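Local coordinates for protein putative cytosine/guanine deaminase (PDB 2PAJ) that catalyses the zinc-dependent hydrolytic deamination of 2-amino-4-hydroxypteridines such as isoxanthopterin, releasing ammonium and the corresponding 2,4-dihydroxypteridines, at residues D136-Y141 and F147-I152; S266-C271 and D275-D280. All coordinates share one frame; numbering follows the deposited sequence.

Contact 1. Residues D136-Y141 and F147-I152; sequences DHNYVY and FDSSAI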
# COMPACT_ATOMS: atom_id res chain seq x y z
N ASP A 136 2.00 3.19 -4.59
CA ASP A 136 3.26 2.88 -5.23
C ASP A 136 4.21 4.08 -5.21
O ASP A 136 3.82 5.19 -5.54
CB ASP A 136 3.05 2.42 -6.67
CG ASP A 136 4.36 2.11 -7.38
OD1 ASP A 136 5.13 1.25 -6.89
OD2 ASP A 136 4.63 2.74 -8.42
N HIS A 137 5.45 3.82 -4.78
CA HIS A 137 6.48 4.85 -4.73
C HIS A 137 7.18 4.72 -6.08
O HIS A 137 8.24 4.11 -6.20
CB HIS A 137 7.47 4.57 -3.59
CG HIS A 137 8.41 5.71 -3.31
ND1 HIS A 137 9.41 5.63 -2.37
CD2 HIS A 137 8.48 6.96 -3.83
CE1 HIS A 137 10.07 6.78 -2.33
NE2 HIS A 137 9.52 7.60 -3.21
N ASN A 138 6.54 5.29 -7.10
CA ASN A 138 7.04 5.24 -8.46
C ASN A 138 8.14 6.27 -8.67
O ASN A 138 7.99 7.44 -8.32
CB ASN A 138 5.89 5.47 -9.45
CG ASN A 138 6.34 5.41 -10.89
OD1 ASN A 138 7.33 4.76 -11.22
ND2 ASN A 138 5.59 6.07 -11.77
N TYR A 139 9.26 5.83 -9.23
CA TYR A 139 10.35 6.76 -9.47
C TYR A 139 10.99 6.60 -10.83
O TYR A 139 12.11 7.07 -11.08
CB TYR A 139 11.39 6.73 -8.35
CG TYR A 139 12.05 5.41 -8.09
CD1 TYR A 139 12.96 4.87 -8.99
CD2 TYR A 139 11.83 4.74 -6.89
CE1 TYR A 139 13.65 3.71 -8.70
CE2 TYR A 139 12.50 3.59 -6.58
CZ TYR A 139 13.41 3.07 -7.49
OH TYR A 139 14.09 1.92 -7.19
N VAL A 140 10.26 5.96 -11.74
CA VAL A 140 10.78 5.87 -13.09
C VAL A 140 10.23 7.11 -13.81
O VAL A 140 9.06 7.19 -14.20
CB VAL A 140 10.38 4.55 -13.80
CG1 VAL A 140 10.16 3.46 -12.76
CG2 VAL A 140 9.17 4.73 -14.68
N TYR A 141 11.10 8.11 -13.90
CA TYR A 141 10.83 9.39 -14.55
C TYR A 141 12.20 9.89 -15.00
O TYR A 141 13.21 9.67 -14.33
CB TYR A 141 10.24 10.38 -13.54
CG TYR A 141 8.87 9.99 -13.02
CD1 TYR A 141 7.76 9.98 -13.86
CD2 TYR A 141 8.70 9.63 -11.67
CE1 TYR A 141 6.52 9.62 -13.39
CE2 TYR A 141 7.44 9.27 -11.19
CZ TYR A 141 6.37 9.27 -12.06
OH TYR A 141 5.14 8.87 -11.61
N PHE A 147 6.93 7.40 -22.43
CA PHE A 147 5.63 6.95 -21.92
C PHE A 147 5.27 7.62 -20.60
O PHE A 147 6.13 8.10 -19.87
CB PHE A 147 5.63 5.43 -21.78
CG PHE A 147 6.66 4.92 -20.84
CD1 PHE A 147 6.38 4.76 -19.49
CD2 PHE A 147 7.93 4.62 -21.30
CE1 PHE A 147 7.34 4.32 -18.61
CE2 PHE A 147 8.91 4.18 -20.44
CZ PHE A 147 8.62 4.02 -19.08
N ASP A 148 3.97 7.66 -20.32
CA ASP A 148 3.48 8.26 -19.10
C ASP A 148 3.28 7.20 -18.00
O ASP A 148 2.25 6.52 -17.95
CB ASP A 148 2.16 9.00 -19.35
CG ASP A 148 1.77 9.87 -18.19
OD1 ASP A 148 2.43 9.72 -17.15
OD2 ASP A 148 0.84 10.70 -18.31
N SER A 149 4.29 7.06 -17.14
CA SER A 149 4.24 6.11 -16.04
C SER A 149 2.97 6.31 -15.22
O SER A 149 2.16 5.39 -15.04
CB SER A 149 5.45 6.30 -15.14
OG SER A 149 6.62 6.07 -15.88
N SER A 150 2.81 7.52 -14.72
CA SER A 150 1.66 7.85 -13.91
C SER A 150 0.35 7.44 -14.59
O SER A 150 -0.51 6.81 -13.96
CB SER A 150 1.67 9.34 -13.62
OG SER A 150 2.91 9.70 -13.05
N ALA A 151 0.21 7.77 -15.87
CA ALA A 151 -1.00 7.42 -16.61
C ALA A 151 -1.24 5.92 -16.51
O ALA A 151 -2.31 5.47 -16.12
CB ALA A 151 -0.85 7.82 -18.06
N ILE A 152 -0.23 5.16 -16.90
CA ILE A 152 -0.30 3.71 -16.89
C ILE A 152 -0.69 3.13 -15.53
O ILE A 152 -1.56 2.25 -15.44
CB ILE A 152 1.05 3.11 -17.34
CG1 ILE A 152 1.36 3.56 -18.78
CG2 ILE A 152 1.03 1.61 -17.21
CD1 ILE A 152 2.79 3.34 -19.21

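Contact 2. Residues S266-C271 and D275-D280; sequences SPVAFC and DWLGSD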
# COMPACT_ATOMS: atom_id res chain seq x y z
N SER A 266 21.20 14.79 13.37
CA SER A 266 20.30 13.64 13.15
C SER A 266 19.45 13.71 11.88
O SER A 266 19.02 14.78 11.47
CB SER A 266 19.38 13.45 14.35
OG SER A 266 18.23 12.71 13.99
N PRO A 267 19.19 12.56 11.26
CA PRO A 267 18.37 12.52 10.04
C PRO A 267 16.96 13.07 10.22
O PRO A 267 16.51 13.94 9.46
CB PRO A 267 18.38 11.03 9.68
CG PRO A 267 19.72 10.58 10.16
CD PRO A 267 19.82 11.25 11.51
N VAL A 268 16.26 12.57 11.23
CA VAL A 268 14.91 13.02 11.53
C VAL A 268 14.93 14.51 11.90
O VAL A 268 14.13 15.29 11.39
CB VAL A 268 14.32 12.17 12.69
CG1 VAL A 268 12.94 12.67 13.06
CG2 VAL A 268 14.25 10.73 12.26
N ALA A 269 15.86 14.89 12.76
CA ALA A 269 16.00 16.28 13.20
C ALA A 269 16.27 17.21 12.00
O ALA A 269 15.83 18.36 11.98
CB ALA A 269 17.12 16.38 14.23
N PHE A 270 17.00 16.70 11.02
CA PHE A 270 17.32 17.46 9.81
C PHE A 270 16.03 17.64 9.02
O PHE A 270 15.70 18.74 8.58
CB PHE A 270 18.35 16.69 8.98
CG PHE A 270 18.89 17.47 7.82
CD1 PHE A 270 19.86 18.44 8.03
CD2 PHE A 270 18.44 17.23 6.53
CE1 PHE A 270 20.36 19.18 6.96
CE2 PHE A 270 18.93 17.96 5.45
CZ PHE A 270 19.89 18.94 5.66
N CYS A 271 15.30 16.55 8.84
CA CYS A 271 14.02 16.60 8.12
C CYS A 271 13.10 17.63 8.76
O CYS A 271 12.41 18.36 8.06
CB CYS A 271 13.35 15.24 8.15
SG CYS A 271 14.07 14.07 7.01
N ASP A 275 11.22 21.47 6.89
CA ASP A 275 9.79 21.30 6.63
C ASP A 275 9.36 19.91 6.16
O ASP A 275 8.44 19.78 5.35
CB ASP A 275 9.32 22.34 5.61
CG ASP A 275 9.54 23.78 6.07
OD1 ASP A 275 9.07 24.15 7.18
OD2 ASP A 275 10.20 24.55 5.33
N TRP A 276 10.01 18.87 6.68
CA TRP A 276 9.69 17.51 6.27
C TRP A 276 9.20 16.56 7.36
O TRP A 276 9.55 15.38 7.38
CB TRP A 276 10.86 16.87 5.50
CG TRP A 276 10.67 16.98 4.05
CD1 TRP A 276 10.89 18.08 3.26
CD2 TRP A 276 10.06 16.00 3.19
NE1 TRP A 276 10.45 17.85 1.98
CE2 TRP A 276 9.93 16.58 1.90
CE3 TRP A 276 9.60 14.68 3.39
CZ2 TRP A 276 9.37 15.90 0.81
CZ3 TRP A 276 9.04 14.00 2.31
CH2 TRP A 276 8.93 14.61 1.04
N LEU A 277 8.40 17.09 8.27
CA LEU A 277 7.80 16.29 9.33
C LEU A 277 6.37 16.79 9.45
O LEU A 277 5.99 17.78 8.83
CB LEU A 277 8.52 16.47 10.67
CG LEU A 277 9.96 16.00 10.89
CD1 LEU A 277 10.27 16.04 12.38
CD2 LEU A 277 10.15 14.59 10.36
N GLY A 278 5.57 16.11 10.26
CA GLY A 278 4.18 16.49 10.44
C GLY A 278 3.29 15.35 10.04
O GLY A 278 3.71 14.46 9.32
N SER A 279 2.05 15.36 10.53
CA SER A 279 1.10 14.29 10.23
C SER A 279 0.85 14.25 8.74
O SER A 279 0.14 13.39 8.22
CB SER A 279 -0.20 14.54 10.98
OG SER A 279 -0.56 15.90 10.90
N ASP A 280 1.46 15.23 8.07
CA ASP A 280 1.41 15.47 6.64
C ASP A 280 2.27 14.45 5.89
O ASP A 280 1.94 14.00 4.80
CB ASP A 280 2.01 16.86 6.41
CG ASP A 280 1.17 17.75 5.53
OD1 ASP A 280 0.94 17.39 4.36
OD2 ASP A 280 0.74 18.81 6.02

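Contact 1. Residues D136-Y141 and F147-I152
Val140 and Ser149 lie closest in backbone terms, their CA atoms 7.2 Å apart, where the loop that leaves strand 131-136 passes the first turn of helix 149-159. The touching parts, 138-141 and 147-150, run at 144° to each other, roughly antiparallel but without any backbone pairing. Ser149 spans the gap instead: its OG donates to Val140 O at 3.2 Å, approaching 24° off the carbonyl plane. Its CB lies beside the amide of Asn138, with ND2 at 3.4 Å.

The Tyr141 side chain turns CG away from the carbonyl carbon (chi1 -66°), and the ring carries its hydroxyl across to the helix. There Tyr141 OH and Ser150 OG share a hydrogen bond of 2.8 Å, the serine oxygen lying near the ring plane, at the edge. Arg168 adds a cation-pi contact to the same ring. This is a loop following a strand at the catalytic end of the (beta/alpha)8-type barrel of the amidohydrolases, and it folds back upon the helix that the chain enters next.

Asn138 shapes that loop through an Asx turn: OD1 accepts from Val140 N at 3.2 Å in an almost straight bond, although the donor stands well above the carbonyl plane. Apolar packing across the contact is slight: Val140 CG2 lies 4.4 Å from Phe147 CE1. Helix 112-127 lies against both residues, Phe115 touching Val140 and Glu112 touching Phe147. Asp148 N-caps the helix through a weak bond from Ala151 N to OD1, while its OD2 forms a salt bridge to Arg199.

Contact 2. Residues S266-C271 and D275-D280
The side chain of Trp276 meets the end of helix 267-273 through its CB alone, 4.0 Å from Cys271 CB, while the indole leads away from that helix. Thr234 and Ala235 of helix 228-240, Met245 and Ser247 of strand 244-248, and the loop residues Pro219 and Val222 surround the indole, whose NE1 donates to Met231 O. The other aromatic group, Phe270, stacks on the ring of His274.

The flat carbonyl group of Cys271 receives Trp276 N at 2.8 Å from its O, with an N-H...O angle of 145° and the donor tilted 30° from the carbonyl plane. This bond and a second, from Asp275 N to Gly272 O, make up a Schellman motif that ends the helix. Asp275 is its C-prime residue and supplies the positive phi, and the chain reverses tightly enough to bring the CA atoms of Cys271 and Trp276 within 4.8 Å.

Leu277 continues the apolar seam. With CG set opposite its carbonyl carbon (chi1 -66°), the branched end reaches back along the helix, where CD2 meets Cys271 CB at 3.9 Å and Val268 CG1 at 4.3 Å. The other methyl, CD1, approaches Val268 O at 4.1 Å. Leu296 of helix 291-300 packs against both Val268 and Leu277, so the seam is shared by two helices flanking the barrel. At the opposite end of the short helix Ser266 is the N-cap, its OG accepting a weak bond from Ala269 N.

The indole NE1 of Trp276 being satisfied separately, by the carbonyl O of Met231, the helix end is fixed by a backbone bond and by the Schellman motif's hydrophobic pair, Cys271 with Trp276, extended by Leu277, with no side-chain hydrogen bond between the two segments.

Contact 1 and contact 2 follow one another along the same amidohydrolase barrel, their centres 26 Å apart and their nearest atoms about 8 Å apart, without touching. Contact 1 follows a barrel strand and borders the metal site: the side chain of Asn138 is about 11 Å from the zinc ion and about 7 Å from that of the zinc ligand His78. In contact 2, segment 275-280 instead leads from helix 267-273 into strand 281-284, and that strand ends right before the zinc ligand His285. Its Trp276 side chain reaches inward to about 13 Å from the metal and about 9 Å from the side chain of His248, another zinc ligand.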